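Local coordinates for protein 11S globulin (Wrightia tinctoria, PDB 5WXU) that binds the plant hormone auxin (indole-3-acetic acid) and probably serves as a hexameric nutrient store in the seed, at residues G421-R427 / K449-I455; P340-V345 / T456-P460; G363-G369 / Y392-A398. Where two conformers were deposited one is given. Residues are numbered along the deposited sequence.

Interaction 1 of 3, residues G421-R427 / K449-I455; sequences GRTSVIR and KYNREEI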
ATOM      1  N   GLY B 421     -19.125  29.266   5.728  1.00 21.96           N
ATOM      2  CA  GLY B 421     -20.028  28.171   5.356  1.00 20.31           C
ATOM      3  C   GLY B 421     -19.978  27.022   6.355  1.00 19.51           C
ATOM      4  O   GLY B 421     -19.260  27.056   7.351  1.00 18.13           O
ATOM      5  N   ARG B 422     -20.711  25.977   6.074  1.00 19.26           N
ATOM      6  CA  ARG B 422     -20.874  24.867   7.049  1.00 20.41           C
ATOM      7  C   ARG B 422     -19.635  24.096   7.285  1.00 20.99           C
ATOM      8  O   ARG B 422     -19.474  23.590   8.392  1.00 20.94           O
ATOM      9  CB  ARG B 422     -22.025  23.900   6.745  1.00 20.35           C
ATOM     10  CG  ARG B 422     -23.298  24.637   6.556  1.00 22.84           C
ATOM     11  CD  ARG B 422     -24.491  23.732   6.725  1.00 24.57           C
ATOM     12  NE  ARG B 422     -24.558  22.514   5.947  1.00 27.77           N
ATOM     13  CZ  ARG B 422     -24.889  22.402   4.642  1.00 29.22           C
ATOM     14  NH1 ARG B 422     -25.075  23.502   3.814  1.00 27.04           N
ATOM     15  NH2 ARG B 422     -24.962  21.151   4.121  1.00 28.95           N
ATOM     16  N   THR B 423     -18.699  24.098   6.319  1.00 19.95           N
ATOM     17  CA  THR B 423     -17.413  23.394   6.521  1.00 19.85           C
ATOM     18  C   THR B 423     -16.296  24.379   7.030  1.00 20.28           C
ATOM     19  O   THR B 423     -15.111  24.073   7.011  1.00 19.06           O
ATOM     20  CB  THR B 423     -16.957  22.755   5.227  1.00 19.13           C
ATOM     21  OG1 THR B 423     -16.916  23.764   4.154  1.00 20.26           O
ATOM     22  CG2 THR B 423     -17.911  21.640   4.846  1.00 20.24           C
ATOM     23  N   SER B 424     -16.685  25.555   7.500  1.00 19.41           N
ATOM     24  CA  SER B 424     -15.685  26.551   7.869  1.00 19.59           C
ATOM     25  C   SER B 424     -14.842  26.173   9.106  1.00 17.96           C
ATOM     26  O   SER B 424     -15.273  25.522  10.055  1.00 17.67           O
ATOM     27  CB  SER B 424     -16.333  27.933   8.089  1.00 21.01           C
ATOM     28  OG  SER B 424     -16.876  28.044   9.405  1.00 23.59           O
ATOM     29  N   VAL B 425     -13.604  26.610   9.054  1.00 18.22           N
ATOM     30  CA  VAL B 425     -12.715  26.581  10.219  1.00 19.50           C
ATOM     31  C   VAL B 425     -13.273  27.485  11.348  1.00 18.44           C
ATOM     32  O   VAL B 425     -13.095  27.189  12.495  1.00 18.83           O
ATOM     33  CB  VAL B 425     -11.299  26.929   9.747  1.00 23.42           C
ATOM     34  CG1 VAL B 425     -11.221  28.325   9.241  1.00 24.45           C
ATOM     35  CG2 VAL B 425     -10.338  26.782  10.896  1.00 33.83           C
ATOM     36  N   ILE B 426     -13.990  28.541  11.001  1.00 19.24           N
ATOM     37  CA  ILE B 426     -14.633  29.405  12.049  1.00 19.48           C
ATOM     38  C   ILE B 426     -15.612  28.567  12.903  1.00 17.97           C
ATOM     39  O   ILE B 426     -15.545  28.556  14.183  1.00 18.10           O
ATOM     40  CB  ILE B 426     -15.309  30.606  11.369  1.00 20.43           C
ATOM     41  CG1 ILE B 426     -14.322  31.412  10.516  1.00 22.70           C
ATOM     42  CG2 ILE B 426     -16.130  31.377  12.357  1.00 22.59           C
ATOM     43  CD1 ILE B 426     -13.078  31.868  11.203  1.00 24.88           C
ATOM     44  N   ARG B 427     -16.425  27.742  12.269  1.00 18.93           N
ATOM     45  CA  ARG B 427     -17.382  26.872  12.954  0.62 18.64           C
ATOM     46  C   ARG B 427     -16.703  25.876  13.884  1.00 19.02           C
ATOM     47  O   ARG B 427     -17.215  25.562  14.933  1.00 19.49           O
ATOM     48  CB  ARG B 427     -18.256  26.070  11.990  0.62 19.27           C
ATOM     49  CG  ARG B 427     -19.261  26.863  11.154  0.62 20.63           C
ATOM     50  CD  ARG B 427     -20.293  25.924  10.575  0.62 20.66           C
ATOM     51  NE  ARG B 427     -21.398  26.709  10.015  0.62 22.25           N
ATOM     52  CZ  ARG B 427     -22.681  26.393  10.084  0.62 25.47           C
ATOM     53  NH1 ARG B 427     -23.113  25.305  10.698  0.62 27.46           N
ATOM     54  NH2 ARG B 427     -23.576  27.235   9.554  0.62 25.22           N
ATOM     55  N   LYS B 449     -20.125  32.606  12.755  1.00 25.37           N
ATOM     56  CA  LYS B 449     -20.264  31.176  12.541  1.00 21.71           C
ATOM     57  C   LYS B 449     -21.381  30.749  11.587  1.00 24.28           C
ATOM     58  O   LYS B 449     -21.150  29.901  10.666  1.00 26.61           O
ATOM     59  CB  LYS B 449     -20.471  30.430  13.880  1.00 19.88           C
ATOM     60  CG  LYS B 449     -19.192  30.057  14.548  1.00 21.45           C
ATOM     61  CD  LYS B 449     -19.401  29.090  15.706  1.00 21.17           C
ATOM     62  CE  LYS B 449     -18.118  28.715  16.399  1.00 20.03           C
ATOM     63  NZ  LYS B 449     -18.126  27.347  17.057  1.00 20.50           N
ATOM     64  N   TYR B 450     -22.592  31.333  11.777  1.00 21.80           N
ATOM     65  CA  TYR B 450     -23.814  30.800  11.191  1.00 24.06           C
ATOM     66  C   TYR B 450     -24.557  31.558  10.113  1.00 24.67           C
ATOM     67  O   TYR B 450     -25.475  30.998   9.543  1.00 24.85           O
ATOM     68  CB  TYR B 450     -24.781  30.430  12.324  1.00 24.46           C
ATOM     69  CG  TYR B 450     -24.158  29.538  13.362  1.00 25.10           C
ATOM     70  CD1 TYR B 450     -23.646  28.293  13.002  1.00 25.30           C
ATOM     71  CD2 TYR B 450     -24.046  29.905  14.701  1.00 23.50           C
ATOM     72  CE1 TYR B 450     -23.083  27.451  13.934  1.00 26.52           C
ATOM     73  CE2 TYR B 450     -23.454  29.080  15.653  1.00 26.34           C
ATOM     74  CZ  TYR B 450     -22.961  27.840  15.266  1.00 27.57           C
ATOM     75  OH  TYR B 450     -22.396  26.976  16.138  1.00 28.09           O
ATOM     76  N   ASN B 451     -24.163  32.784   9.759  1.00 22.50           N
ATOM     77  CA  ASN B 451     -24.959  33.608   8.821  1.00 24.25           C
ATOM     78  C   ASN B 451     -25.019  33.000   7.414  1.00 24.79           C
ATOM     79  O   ASN B 451     -26.059  33.056   6.775  1.00 30.13           O
ATOM     80  CB  ASN B 451     -24.486  35.095   8.745  1.00 25.77           C
ATOM     81  CG  ASN B 451     -25.097  35.997   9.862  1.00 25.66           C
ATOM     82  OD1 ASN B 451     -25.750  35.511  10.745  1.00 25.20           O
ATOM     83  ND2 ASN B 451     -24.901  37.318   9.767  1.00 23.18           N
ATOM     84  N   ARG B 452     -23.929  32.412   6.954  1.00 23.36           N
ATOM     85  CA  ARG B 452     -23.942  31.625   5.708  1.00 23.93           C
ATOM     86  C   ARG B 452     -24.075  30.121   6.009  1.00 24.22           C
ATOM     87  O   ARG B 452     -23.178  29.525   6.637  1.00 24.02           O
ATOM     88  CB  ARG B 452     -22.690  31.898   4.916  1.00 27.03           C
ATOM     89  CG  ARG B 452     -22.635  33.352   4.440  1.00 29.00           C
ATOM     90  CD  ARG B 452     -23.534  33.508   3.244  1.00 28.43           C
ATOM     91  NE  ARG B 452     -23.028  34.557   2.434  1.00 36.22           N
ATOM     92  CZ  ARG B 452     -23.377  34.771   1.184  1.00 28.53           C
ATOM     93  NH1 ARG B 452     -24.306  34.032   0.577  1.00 26.41           N
ATOM     94  NH2 ARG B 452     -22.817  35.786   0.596  1.00 34.21           N
ATOM     95  N   GLU B 453     -25.167  29.536   5.528  1.00 23.27           N
ATOM     96  CA  GLU B 453     -25.468  28.131   5.711  1.00 25.93           C
ATOM     97  C   GLU B 453     -25.062  27.283   4.513  1.00 24.10           C
ATOM     98  O   GLU B 453     -25.199  26.099   4.536  1.00 25.48           O
ATOM     99  CB  GLU B 453     -26.966  27.926   6.046  1.00 33.47           C
ATOM    100  CG  GLU B 453     -27.295  28.343   7.498  1.00 37.77           C
ATOM    101  CD  GLU B 453     -26.457  27.578   8.557  1.00 45.13           C
ATOM    102  OE1 GLU B 453     -26.234  26.325   8.393  1.00 43.63           O
ATOM    103  OE2 GLU B 453     -25.984  28.228   9.539  1.00 39.08           O
ATOM    104  N   GLU B 454     -24.522  27.912   3.487  1.00 22.90           N
ATOM    105  CA  GLU B 454     -24.060  27.191   2.301  1.00 22.79           C
ATOM    106  C   GLU B 454     -22.795  26.429   2.637  1.00 20.94           C
ATOM    107  O   GLU B 454     -22.114  26.774   3.553  1.00 19.99           O
ATOM    108  CB  GLU B 454     -23.703  28.120   1.135  1.00 20.91           C
ATOM    109  CG  GLU B 454     -24.874  28.982   0.618  1.00 22.44           C
ATOM    110  CD  GLU B 454     -24.903  30.424   1.183  1.00 25.20           C
ATOM    111  OE1 GLU B 454     -24.617  30.667   2.365  1.00 22.37           O
ATOM    112  OE2 GLU B 454     -25.196  31.322   0.398  1.00 26.09           O
ATOM    113  N   ILE B 455     -22.486  25.442   1.801  1.00 17.65           N
ATOM    114  CA  ILE B 455     -21.121  24.878   1.698  1.00 18.19           C
ATOM    115  C   ILE B 455     -20.548  25.318   0.381  1.00 18.33           C
ATOM    116  O   ILE B 455     -21.130  25.011  -0.684  1.00 18.07           O
ATOM    117  CB  ILE B 455     -21.129  23.336   1.757  1.00 17.82           C
ATOM    118  CG1 ILE B 455     -21.560  22.889   3.154  1.00 19.78           C
ATOM    119  CG2 ILE B 455     -19.779  22.774   1.426  1.00 19.35           C
ATOM    120  CD1 ILE B 455     -21.726  21.352   3.383  1.00 21.84           C
TER
HETATM  121  O   HOH W   1     -20.593  30.910   7.612  1.00 36.31           O
HETATM  122  O   HOH W   2     -18.446  30.205   9.231  1.00 29.43           O
HETATM  123  O   HOH W   3     -20.516  25.488  15.148  1.00 26.48           O
HETATM  124  O   HOH W   4     -25.826  25.010  10.793  1.00 43.09           O
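One salt bridge and several hydrogen bonds cross this contact. R427 stretches its long side chain to a salt bridge with E453 (NH2 to OE2, 2.6 Å), and water 4 links R427 NH1 to E453 OE1. K449 NZ donates to R427 O at 2.9 Å, while its charge is balanced by D146 of a second subunit. R422 bonds twice, through its backbone N to E454 O (3.0 Å) and its guanidinium NH1 to E453 O (2.7 Å). G421 must be glycine, since a CB would collide with E454 O. S424 OG accepts from R427 N (2.9 Å) as N-cap of the short helix. In the packing, I455 CD1 lies over a face of the R422 guanidinium, 3.3 Å from NH2. R427 is an auxin-binding residue, without auxin at it in this chain, and R422 and T423 touch bound indole-3-acetic acid, consistent with an auxin site at the subunit interface, where I455 packs on P121 of a third subunit.

Interaction 2 of 3, residues P340-V345 / T456-P460; sequences PNAMIV and TVLDP. Unlike the reference sequence in segment 456-460: D459 (reference Gly).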
ATOM      1  N   PRO B 340     -24.198  34.790 -12.083  1.00 20.92           N
ATOM      2  CA  PRO B 340     -23.761  36.157 -11.882  1.00 22.66           C
ATOM      3  C   PRO B 340     -23.765  36.623 -10.439  1.00 20.95           C
ATOM      4  O   PRO B 340     -24.700  36.354  -9.717  1.00 22.09           O
ATOM      5  CB  PRO B 340     -24.753  36.969 -12.751  1.00 23.97           C
ATOM      6  CG  PRO B 340     -25.078  36.063 -13.838  1.00 22.66           C
ATOM      7  CD  PRO B 340     -25.074  34.635 -13.240  1.00 23.57           C
ATOM      8  N   ASN B 341     -22.701  37.302 -10.017  1.00 19.84           N
ATOM      9  CA  ASN B 341     -22.530  37.788  -8.654  1.00 22.38           C
ATOM     10  C   ASN B 341     -22.343  36.747  -7.515  1.00 20.99           C
ATOM     11  O   ASN B 341     -22.167  37.146  -6.352  1.00 23.05           O
ATOM     12  CB  ASN B 341     -23.667  38.711  -8.251  1.00 28.54           C
ATOM     13  CG  ASN B 341     -23.902  39.797  -9.293  1.00 31.36           C
ATOM     14  OD1 ASN B 341     -25.022  39.945  -9.803  1.00 36.53           O
ATOM     15  ND2 ASN B 341     -22.854  40.521  -9.622  1.00 31.56           N
ATOM     16  N   ALA B 342     -22.342  35.459  -7.862  1.00 18.75           N
ATOM     17  CA  ALA B 342     -22.130  34.375  -6.857  1.00 20.51           C
ATOM     18  C   ALA B 342     -20.639  34.289  -6.480  1.00 21.81           C
ATOM     19  O   ALA B 342     -19.731  34.836  -7.204  1.00 22.30           O
ATOM     20  CB  ALA B 342     -22.636  33.069  -7.454  1.00 19.21           C
ATOM     21  N   MET B 343     -20.351  33.678  -5.312  1.00 19.74           N
ATOM     22  CA  MET B 343     -18.977  33.610  -4.783  1.00 20.21           C
ATOM     23  C   MET B 343     -18.636  32.161  -4.458  1.00 21.66           C
ATOM     24  O   MET B 343     -19.543  31.317  -4.245  1.00 19.43           O
ATOM     25  CB  MET B 343     -18.835  34.411  -3.496  1.00 24.10           C
ATOM     26  CG  MET B 343     -18.952  35.899  -3.766  1.00 27.60           C
ATOM     27  SD  MET B 343     -18.999  36.672  -2.131  1.00 33.92           S
ATOM     28  CE  MET B 343     -17.854  38.001  -2.319  1.00 39.11           C
ATOM     29  N   ILE B 344     -17.338  31.867  -4.537  1.00 20.14           N
ATOM     30  CA  ILE B 344     -16.815  30.719  -3.832  1.00 21.42           C
ATOM     31  C   ILE B 344     -16.385  31.241  -2.468  1.00 20.41           C
ATOM     32  O   ILE B 344     -15.830  32.367  -2.342  1.00 21.27           O
ATOM     33  CB  ILE B 344     -15.622  30.076  -4.565  1.00 22.46           C
ATOM     34  CG1 ILE B 344     -15.997  29.532  -5.952  1.00 26.26           C
ATOM     35  CG2 ILE B 344     -15.090  28.896  -3.782  1.00 22.94           C
ATOM     36  CD1 ILE B 344     -16.971  28.386  -5.992  1.00 24.67           C
ATOM     37  N   VAL B 345     -16.575  30.443  -1.419  1.00 20.23           N
ATOM     38  CA  VAL B 345     -16.162  30.868  -0.087  1.00 19.10           C
ATOM     39  C   VAL B 345     -14.688  31.239  -0.070  1.00 20.55           C
ATOM     40  O   VAL B 345     -13.893  30.623  -0.758  1.00 19.47           O
ATOM     41  CB  VAL B 345     -16.479  29.821   0.994  1.00 20.07           C
ATOM     42  CG1 VAL B 345     -17.991  29.642   1.102  1.00 22.42           C
ATOM     43  CG2 VAL B 345     -15.782  28.521   0.741  1.00 21.58           C
ATOM     44  N   THR B 456     -19.389  25.982   0.468  1.00 19.18           N
ATOM     45  CA  THR B 456     -18.524  26.352  -0.664  1.00 19.89           C
ATOM     46  C   THR B 456     -19.052  27.330  -1.709  1.00 20.68           C
ATOM     47  O   THR B 456     -18.348  28.344  -2.009  1.00 22.57           O
ATOM     48  CB  THR B 456     -18.008  25.069  -1.364  1.00 21.84           C
ATOM     49  OG1 THR B 456     -17.254  24.312  -0.404  1.00 22.70           O
ATOM     50  CG2 THR B 456     -17.172  25.357  -2.594  1.00 21.30           C
ATOM     51  N   VAL B 457     -20.208  27.035  -2.306  1.00 19.97           N
ATOM     52  CA  VAL B 457     -20.808  27.917  -3.331  1.00 20.38           C
ATOM     53  C   VAL B 457     -21.814  28.829  -2.684  1.00 18.06           C
ATOM     54  O   VAL B 457     -22.744  28.340  -2.101  1.00 18.13           O
ATOM     55  CB  VAL B 457     -21.430  27.142  -4.525  1.00 19.34           C
ATOM     56  CG1 VAL B 457     -21.951  28.137  -5.568  1.00 19.10           C
ATOM     57  CG2 VAL B 457     -20.345  26.307  -5.180  1.00 20.72           C
ATOM     58  N   LEU B 458     -21.569  30.149  -2.740  1.00 19.94           N
ATOM     59  CA  LEU B 458     -22.426  31.124  -2.108  1.00 22.96           C
ATOM     60  C   LEU B 458     -23.448  31.674  -3.081  1.00 23.34           C
ATOM     61  O   LEU B 458     -23.111  32.134  -4.144  1.00 24.15           O
ATOM     62  CB  LEU B 458     -21.646  32.271  -1.479  1.00 23.46           C
ATOM     63  CG  LEU B 458     -20.607  31.847  -0.455  1.00 23.15           C
ATOM     64  CD1 LEU B 458     -19.735  32.938   0.058  1.00 24.37           C
ATOM     65  CD2 LEU B 458     -21.291  31.089   0.721  1.00 23.52           C
ATOM     66  N   ASP B 459     -24.679  31.704  -2.588  1.00 29.52           N
ATOM     67  CA  ASP B 459     -25.852  32.299  -3.258  1.00 35.56           C
ATOM     68  C   ASP B 459     -25.613  33.832  -3.282  1.00 33.27           C
ATOM     69  O   ASP B 459     -25.255  34.419  -2.253  1.00 41.88           O
ATOM     70  CB  ASP B 459     -27.043  31.925  -2.379  1.00 37.10           C
ATOM     71  CG  ASP B 459     -28.359  31.939  -3.095  1.00 49.99           C
ATOM     72  OD1 ASP B 459     -28.643  32.885  -3.887  1.00 49.22           O
ATOM     73  OD2 ASP B 459     -29.163  31.020  -2.783  1.00 47.20           O
ATOM     74  N   PRO B 460     -25.766  34.487  -4.433  1.00 31.05           N
ATOM     75  CA  PRO B 460     -25.662  35.962  -4.350  1.00 33.16           C
ATOM     76  C   PRO B 460     -26.861  36.529  -3.530  1.00 39.19           C
ATOM     77  O   PRO B 460     -26.672  37.519  -2.882  1.00 43.24           O
ATOM     78  CB  PRO B 460     -25.691  36.411  -5.799  1.00 32.95           C
ATOM     79  CG  PRO B 460     -26.254  35.253  -6.575  1.00 29.87           C
ATOM     80  CD  PRO B 460     -26.159  34.011  -5.764  1.00 29.09           C
TER
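P340 opens the contact with its carbonyl, O lying 3.7 Å from P460 CG. N341 follows with a positive phi of 67°, a conformation asparagine tolerates well, and its CB packs 3.9 Å from P460 CB. A342, small enough to fit close to the opposing chain, places CB 4.0 Å from P460 CD. At M343 regular antiparallel pairing begins: M343 O accepts from L458 N at 2.8 Å, whereas M343 N to L458 O is weak at 3.4 Å. Strand 457-458, close to the C-terminal end of the modelled chain, thus adds an edge to a sheet of the second cupin beta-barrel. The M343 and L458 side chains share the face covered by a second subunit, through its F233 and A237. On the other face I344 forms a non-hydrogen-bonded pair with V457 (CD1 to CG2, 4.0 Å), beta-branched residues that pack on V315 and L338 in the barrel interior. V345 ends the pairing: its N donates to T456 O at 2.8 Å, and its CG1 touches L458 CD2 at 3.6 Å.

Interaction 3 of 3, residues G363-G369 / Y392-A398; sequences GRLQVGG and YVYLKQA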
ATOM      1  N   GLY B 363     -14.817  38.072 -13.258  1.00 21.98           N
ATOM      2  CA  GLY B 363     -15.098  38.305 -11.842  1.00 23.60           C
ATOM      3  C   GLY B 363     -14.005  39.051 -11.129  1.00 24.09           C
ATOM      4  O   GLY B 363     -13.067  39.510 -11.740  1.00 25.51           O
ATOM      5  N   ARG B 364     -14.139  39.177  -9.809  1.00 21.68           N
ATOM      6  CA  ARG B 364     -13.166  39.767  -8.958  1.00 23.70           C
ATOM      7  C   ARG B 364     -12.487  38.641  -8.153  1.00 24.03           C
ATOM      8  O   ARG B 364     -13.147  37.796  -7.625  1.00 24.26           O
ATOM      9  CB  ARG B 364     -13.847  40.676  -7.928  1.00 25.70           C
ATOM     10  CG  ARG B 364     -12.931  41.432  -7.007  1.00 21.80           C
ATOM     11  CD  ARG B 364     -13.705  42.345  -6.047  1.00 23.94           C
ATOM     12  NE  ARG B 364     -12.859  42.987  -5.059  1.00 26.20           N
ATOM     13  CZ  ARG B 364     -13.279  43.755  -4.061  1.00 26.11           C
ATOM     14  NH1 ARG B 364     -14.577  43.992  -3.868  1.00 25.96           N
ATOM     15  NH2 ARG B 364     -12.403  44.262  -3.239  1.00 26.24           N
ATOM     16  N   LEU B 365     -11.178  38.702  -8.101  1.00 22.49           N
ATOM     17  CA  LEU B 365     -10.313  37.852  -7.297  1.00 21.56           C
ATOM     18  C   LEU B 365      -9.528  38.721  -6.291  1.00 22.46           C
ATOM     19  O   LEU B 365      -8.882  39.684  -6.632  1.00 22.98           O
ATOM     20  CB  LEU B 365      -9.365  37.053  -8.223  1.00 22.96           C
ATOM     21  CG  LEU B 365      -8.251  36.276  -7.497  1.00 26.12           C
ATOM     22  CD1 LEU B 365      -8.827  35.057  -6.801  1.00 25.92           C
ATOM     23  CD2 LEU B 365      -7.202  35.891  -8.529  1.00 26.74           C
ATOM     24  N   GLN B 366      -9.579  38.349  -5.037  1.00 19.55           N
ATOM     25  CA  GLN B 366      -8.650  38.860  -4.048  1.00 20.46           C
ATOM     26  C   GLN B 366      -7.807  37.739  -3.455  1.00 21.64           C
ATOM     27  O   GLN B 366      -8.323  36.649  -3.159  1.00 20.91           O
ATOM     28  CB  GLN B 366      -9.356  39.626  -2.972  1.00 21.96           C
ATOM     29  CG  GLN B 366      -8.401  40.195  -1.960  1.00 22.57           C
ATOM     30  CD  GLN B 366      -8.971  41.288  -1.131  1.00 24.57           C
ATOM     31  OE1 GLN B 366     -10.101  41.189  -0.632  1.00 25.50           O
ATOM     32  NE2 GLN B 366      -8.160  42.348  -0.927  1.00 22.77           N
ATOM     33  N   VAL B 367      -6.518  38.012  -3.366  1.00 19.96           N
ATOM     34  CA  VAL B 367      -5.566  37.068  -2.795  1.00 21.42           C
ATOM     35  C   VAL B 367      -4.787  37.747  -1.682  1.00 22.80           C
ATOM     36  O   VAL B 367      -4.310  38.899  -1.860  1.00 24.08           O
ATOM     37  CB  VAL B 367      -4.570  36.605  -3.811  1.00 20.72           C
ATOM     38  CG1 VAL B 367      -3.677  35.501  -3.230  1.00 21.35           C
ATOM     39  CG2 VAL B 367      -5.270  36.109  -5.047  1.00 20.61           C
ATOM     40  N   GLY B 368      -4.680  37.047  -0.562  1.00 20.92           N
ATOM     41  CA  GLY B 368      -3.877  37.423   0.623  1.00 20.48           C
ATOM     42  C   GLY B 368      -2.697  36.434   0.877  1.00 23.05           C
ATOM     43  O   GLY B 368      -2.862  35.204   0.757  1.00 24.85           O
ATOM     44  N   GLY B 369      -1.538  36.968   1.217  1.00 22.98           N
ATOM     45  CA  GLY B 369      -0.358  36.161   1.558  1.00 25.88           C
ATOM     46  C   GLY B 369       0.208  36.490   2.923  1.00 29.77           C
ATOM     47  O   GLY B 369      -0.517  36.557   3.937  1.00 30.67           O
ATOM     48  N   TYR B 392      -2.057  30.546   0.460  1.00 15.36           N
ATOM     49  CA  TYR B 392      -2.501  31.942   0.283  1.00 18.90           C
ATOM     50  C   TYR B 392      -4.038  31.950   0.363  1.00 18.34           C
ATOM     51  O   TYR B 392      -4.719  31.107  -0.211  1.00 16.76           O
ATOM     52  CB  TYR B 392      -2.067  32.492  -1.090  1.00 16.93           C
ATOM     53  CG  TYR B 392      -0.627  32.953  -1.146  1.00 19.43           C
ATOM     54  CD1 TYR B 392       0.447  32.070  -0.978  1.00 19.72           C
ATOM     55  CD2 TYR B 392      -0.320  34.263  -1.529  1.00 21.17           C
ATOM     56  CE1 TYR B 392       1.755  32.526  -1.039  1.00 22.23           C
ATOM     57  CE2 TYR B 392       0.973  34.695  -1.629  1.00 20.00           C
ATOM     58  CZ  TYR B 392       2.009  33.830  -1.433  1.00 20.93           C
ATOM     59  OH  TYR B 392       3.277  34.274  -1.554  1.00 24.33           O
ATOM     60  N   VAL B 393      -4.600  32.962   1.040  1.00 17.94           N
ATOM     61  CA  VAL B 393      -6.035  33.061   1.182  1.00 17.69           C
ATOM     62  C   VAL B 393      -6.618  33.739  -0.046  1.00 18.56           C
ATOM     63  O   VAL B 393      -6.018  34.682  -0.583  1.00 19.69           O
ATOM     64  CB  VAL B 393      -6.413  33.788   2.464  1.00 19.59           C
ATOM     65  CG1 VAL B 393      -7.910  33.982   2.585  1.00 19.23           C
ATOM     66  CG2 VAL B 393      -5.960  32.939   3.627  1.00 20.89           C
ATOM     67  N   TYR B 394      -7.753  33.258  -0.513  1.00 18.39           N
ATOM     68  CA  TYR B 394      -8.383  33.899  -1.685  1.00 20.07           C
ATOM     69  C   TYR B 394      -9.870  33.898  -1.701  1.00 21.06           C
ATOM     70  O   TYR B 394     -10.497  32.979  -1.175  1.00 21.43           O
ATOM     71  CB  TYR B 394      -7.876  33.301  -2.998  1.00 20.94           C
ATOM     72  CG  TYR B 394      -8.131  31.816  -3.196  1.00 24.71           C
ATOM     73  CD1 TYR B 394      -7.444  30.884  -2.459  1.00 25.31           C
ATOM     74  CD2 TYR B 394      -8.910  31.361  -4.227  1.00 31.87           C
ATOM     75  CE1 TYR B 394      -7.616  29.547  -2.678  1.00 29.14           C
ATOM     76  CE2 TYR B 394      -9.106  30.002  -4.457  1.00 30.59           C
ATOM     77  CZ  TYR B 394      -8.442  29.100  -3.666  1.00 36.81           C
ATOM     78  OH  TYR B 394      -8.572  27.735  -3.865  1.00 36.48           O
ATOM     79  N   LEU B 395     -10.432  34.895  -2.377  1.00 21.79           N
ATOM     80  CA  LEU B 395     -11.896  35.066  -2.532  1.00 24.15           C
ATOM     81  C   LEU B 395     -12.200  35.351  -3.988  1.00 23.06           C
ATOM     82  O   LEU B 395     -11.547  36.206  -4.529  1.00 25.02           O
ATOM     83  CB  LEU B 395     -12.386  36.385  -1.908  1.00 30.58           C
ATOM     84  CG  LEU B 395     -12.407  36.529  -0.429  1.00 36.65           C
ATOM     85  CD1 LEU B 395     -11.045  37.015   0.003  1.00 37.70           C
ATOM     86  CD2 LEU B 395     -13.575  37.445  -0.027  1.00 33.97           C
ATOM     87  N   LYS B 396     -13.250  34.775  -4.544  1.00 20.92           N
ATOM     88  CA  LYS B 396     -13.658  34.980  -5.918  1.00 25.49           C
ATOM     89  C   LYS B 396     -15.142  35.370  -5.902  1.00 26.02           C
ATOM     90  O   LYS B 396     -15.941  34.798  -5.139  1.00 24.03           O
ATOM     91  CB  LYS B 396     -13.494  33.690  -6.801  1.00 28.93           C
ATOM     92  CG  LYS B 396     -12.155  32.939  -6.695  1.00 35.35           C
ATOM     93  CD  LYS B 396     -12.015  31.747  -7.702  1.00 35.53           C
ATOM     94  CE  LYS B 396     -11.688  30.390  -7.061  1.00 38.26           C
ATOM     95  NZ  LYS B 396     -10.444  29.757  -7.635  1.00 48.36           N
ATOM     96  N   GLN B 397     -15.508  36.329  -6.770  1.00 22.77           N
ATOM     97  CA  GLN B 397     -16.917  36.662  -7.019  1.00 22.23           C
ATOM     98  C   GLN B 397     -17.095  36.862  -8.504  1.00 23.23           C
ATOM     99  O   GLN B 397     -16.299  37.594  -9.139  1.00 24.53           O
ATOM    100  CB  GLN B 397     -17.315  37.951  -6.348  1.00 24.37           C
ATOM    101  CG  GLN B 397     -18.791  38.300  -6.580  1.00 24.10           C
ATOM    102  CD  GLN B 397     -19.293  39.360  -5.656  1.00 30.71           C
ATOM    103  OE1 GLN B 397     -18.544  40.239  -5.213  1.00 30.36           O
ATOM    104  NE2 GLN B 397     -20.597  39.307  -5.374  1.00 36.85           N
ATOM    105  N   ALA B 398     -18.124  36.260  -9.031  1.00 20.08           N
ATOM    106  CA  ALA B 398     -18.405  36.372 -10.483  1.00 20.66           C
ATOM    107  C   ALA B 398     -18.958  37.755 -10.753  1.00 22.59           C
ATOM    108  O   ALA B 398     -19.640  38.365  -9.897  1.00 21.76           O
ATOM    109  CB  ALA B 398     -19.412  35.368 -10.952  1.00 20.95           C
TER
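L395 and Q366 face each other as a hydrogen-bonded antiparallel pair and bury the most surface of all the residues here. Q366 N donates to L395 O at 3.0 Å and L395 N returns the bond to Q366 O at 2.9 Å. Both side chains rise on one face, with Q366 CB 4.3 Å from L395 CD1. That face meets a second subunit: L395, a compact apolar residue, packs on its F233, and Q366, able both to accept and to donate, bonds through OE1 to its D230 N. R364, nearly as well covered, repeats the pattern with Q397: R364 N to Q397 O is 2.8 Å and Q397 N to R364 O is 2.9 Å. Its extended arm ends in salt bridges to D377 and to D230 of the second subunit.

The other face carries L365, V367, Y394 and K396. Here L365 CD1 lies 3.9 Å from K396 CG, and V367 CG2 lies 4.3 Å from Y394 CB. At the far end G368 N bonds to V393 O at 2.7 Å, and Y392 brings CD2 within 3.6 Å of G369 CA, where a CB would strike the ring. G363 suits glycine, because a CB there would point at the opposing strand and clash with Q397 O. With strand axes 4.6 Å apart and 173° between their directions, this is the regular antiparallel pairing of a cupin beta-barrel wall.

In the fold
Interactions 2 and 3 belong to one sheet, since strands 343-349 and 393-399 are neighbours: A342 O lies 2.8 Å from A398 N, and N341 O lies 2.8 Å from Q397 NE2, both probable hydrogen bonds. Interaction 2 also adjoins interaction 1, where R452 NH1 approaches D459 O at 3.0 Å and E454 OE2 approaches D459 N at 3.1 Å. The chain running from helix 442-450 into strand 457-458 and D459 joins the two contacts. Interactions 1 and 3 do not touch, with nearest atoms about 7 Å apart. In interaction 1 the side chain of T423 is about 4 Å from a bound IAC (auxin). In interaction 2 the side chain of T456 is about 10 Å from a bound IAC. All three contacts meet the second subunit.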